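Local structure of GDSL-like protein (Collinsella aerofaciens ATCC 25986, 7BXD) at residues E126-V131 and L184-R189. The protein is probably an acyl-hydrolase of the GDSL-like, SGNH-hydrolase family, expected to cleave acyl esters. Sequence-based numbering, arbitrary orientation.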
loop_
_atom_site.group_PDB
_atom_site.type_symbol
_atom_site.label_atom_id
_atom_site.label_comp_id
_atom_site.label_asym_id
_atom_site.label_seq_id
_atom_site.Cartn_x
_atom_site.Cartn_y
_atom_site.Cartn_z
ATOM N N GLU A 126 -5.187 -10.886 12.235
ATOM C CA GLU A 126 -3.735 -10.997 12.245
ATOM C C GLU A 126 -3.217 -10.546 10.885
ATOM O O GLU A 126 -3.894 -10.714 9.871
ATOM C CB GLU A 126 -3.296 -12.442 12.503
ATOM C CG GLU A 126 -3.532 -12.938 13.914
ATOM C CD GLU A 126 -3.110 -14.387 14.125
ATOM O OE1 GLU A 126 -2.979 -15.149 13.144
ATOM O OE2 GLU A 126 -2.954 -14.786 15.318
ATOM N N PHE A 127 -2.010 -9.974 10.851
ATOM C CA PHE A 127 -1.503 -9.479 9.579
ATOM C C PHE A 127 -1.362 -10.593 8.552
ATOM O O PHE A 127 -1.767 -10.432 7.392
ATOM C CB PHE A 127 -0.179 -8.764 9.777
ATOM C CG PHE A 127 0.209 -7.934 8.588
ATOM C CD1 PHE A 127 -0.500 -6.768 8.265
ATOM C CD2 PHE A 127 1.301 -8.298 7.795
ATOM C CE1 PHE A 127 -0.137 -6.012 7.180
ATOM C CE2 PHE A 127 1.651 -7.519 6.717
ATOM C CZ PHE A 127 0.936 -6.376 6.412
ATOM N N TYR A 128 -0.740 -11.717 8.940
ATOM C CA TYR A 128 -0.614 -12.836 7.992
ATOM C C TYR A 128 -1.974 -13.252 7.464
ATOM O O TYR A 128 -2.124 -13.554 6.269
ATOM C CB TYR A 128 0.081 -14.054 8.624
ATOM C CG TYR A 128 1.596 -14.042 8.615
ATOM C CD1 TYR A 128 2.305 -14.466 7.487
ATOM C CD2 TYR A 128 2.328 -13.689 9.752
ATOM C CE1 TYR A 128 3.682 -14.542 7.480
ATOM C CE2 TYR A 128 3.715 -13.743 9.747
ATOM C CZ TYR A 128 4.389 -14.161 8.610
ATOM O OH TYR A 128 5.774 -14.177 8.618
ATOM N N GLY A 129 -2.966 -13.361 8.351
ATOM C CA GLY A 129 -4.274 -13.829 7.936
ATOM C C GLY A 129 -5.013 -12.830 7.079
ATOM O O GLY A 129 -5.766 -13.221 6.177
ATOM N N ALA A 130 -4.819 -11.528 7.330
ATOM C CA ALA A 130 -5.467 -10.517 6.515
ATOM C C ALA A 130 -4.895 -10.478 5.101
ATOM O O ALA A 130 -5.649 -10.322 4.121
ATOM C CB ALA A 130 -5.344 -9.157 7.197
ATOM N N VAL A 131 -3.563 -10.551 4.968
ATOM C CA VAL A 131 -2.971 -10.579 3.634
ATOM C C VAL A 131 -3.465 -11.812 2.883
ATOM O O VAL A 131 -3.809 -11.755 1.695
ATOM C CB VAL A 131 -1.434 -10.492 3.684
ATOM C CG1 VAL A 131 -0.831 -10.593 2.262
ATOM C CG2 VAL A 131 -0.986 -9.180 4.337
ATOM N N LEU A 184 5.624 -10.480 2.212
ATOM C CA LEU A 184 6.374 -11.198 1.183
ATOM C C LEU A 184 6.140 -12.706 1.259
ATOM O O LEU A 184 6.079 -13.390 0.219
ATOM C CB LEU A 184 7.873 -10.879 1.275
ATOM C CG LEU A 184 8.223 -9.417 0.971
ATOM C CD1 LEU A 184 9.688 -9.165 1.204
ATOM C CD2 LEU A 184 7.857 -9.025 -0.430
ATOM N N GLU A 185 6.047 -13.264 2.469
ATOM C CA GLU A 185 5.848 -14.711 2.605
ATOM C C GLU A 185 4.462 -15.129 2.110
ATOM O O GLU A 185 4.326 -16.180 1.465
ATOM C CB GLU A 185 6.064 -15.123 4.050
ATOM C CG GLU A 185 7.540 -15.033 4.453
ATOM C CD GLU A 185 7.775 -15.299 5.917
ATOM O OE1 GLU A 185 6.814 -15.603 6.654
ATOM O OE2 GLU A 185 8.950 -15.222 6.346
ATOM N N VAL A 186 3.413 -14.340 2.415
ATOM C CA VAL A 186 2.089 -14.710 1.927
ATOM C C VAL A 186 2.041 -14.536 0.413
ATOM O O VAL A 186 1.461 -15.362 -0.318
ATOM C CB VAL A 186 0.974 -13.920 2.637
ATOM C CG1 VAL A 186 -0.394 -14.387 2.139
ATOM C CG2 VAL A 186 1.076 -14.092 4.132
ATOM N N CYS A 187 2.611 -13.436 -0.099
ATOM C CA CYS A 187 2.667 -13.277 -1.544
ATOM C C CYS A 187 3.379 -14.459 -2.200
ATOM O O CYS A 187 2.935 -14.968 -3.243
ATOM C CB CYS A 187 3.342 -11.943 -1.898
ATOM S SG CYS A 187 2.233 -10.522 -1.642
ATOM N N ASP A 188 4.491 -14.909 -1.611
ATOM C CA ASP A 188 5.186 -16.068 -2.169
ATOM C C ASP A 188 4.272 -17.293 -2.228
ATOM O O ASP A 188 4.259 -18.013 -3.234
ATOM C CB ASP A 188 6.440 -16.397 -1.358
ATOM C CG ASP A 188 6.999 -17.760 -1.777
ATOM O OD1 ASP A 188 7.642 -17.864 -2.831
ATOM O OD2 ASP A 188 6.698 -18.766 -1.075
ATOM N N ARG A 189 3.506 -17.544 -1.167
ATOM C CA ARG A 189 2.610 -18.699 -1.157
ATOM C C ARG A 189 1.762 -18.727 -2.408
ATOM O O ARG A 189 1.542 -19.805 -2.987
ATOM C CB ARG A 189 1.736 -18.676 0.096
ATOM C CG ARG A 189 0.509 -19.561 0.045
ATOM C CD ARG A 189 0.764 -20.987 0.147
ATOM N NE ARG A 189 -0.520 -21.682 0.335
ATOM C CZ ARG A 189 -0.577 -22.983 0.491
ATOM N NH1 ARG A 189 0.570 -23.637 0.452
ATOM N NH2 ARG A 189 -1.750 -23.629 0.651
#
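Tyr128 and Val131 of helix 127-131 meet Glu185 and Val186 of helix 184-189, the two axes running in broadly the same direction, 37° apart, and approaching to 9.6 Å. The backbones come nearest at Val131 and Val186, whose CA atoms lie 6.8 Å apart. Here the contact is purely apolar. Val131 CG1 sits 3.8 Å from Val186 CB and touches Val186 CG1 as well. Val131 CG1 stands anti to its own backbone N (chi1 177°), which brings this methyl to the facing helix. Its other methyl, CG2, packs on one face of the Phe127 ring within its own helix. The two methyls of Val186 divide the work. CG1 meets Val131, while CG2 lies 3.6 Å from CD1 of the Tyr128 ring.

Beyond the ring, Tyr128 OH donates a short hydrogen bond of 2.6 Å to Glu185 OE1. OE1 lies at the ring edge, near the ring plane. The hydroxyl, in turn, reaches OE1 from above the carboxylate plane, 47° out of it. Glu185 is extended beyond CG and carries its carboxylate to the phenol. A phenylalanine in place of Tyr128 could still touch Val186, but without the phenol oxygen the Glu185 carboxylate would probably be left without this partner and freer to turn.

Tyr128 also packs on Leu119 and on Ala182, one turn before Val186 in helix 176-189. Val131 and Cys187 both touch Phe149 of strand 146-150. The contact thus joins helices 127-141 and 176-189, which flank that strand in sequence and pack side by side on one face of the parallel sheet. Such a helix layer over a five-stranded parallel sheet of order 2-1-3-4-5 is characteristic of the alpha/beta/alpha fold of SGNH hydrolases.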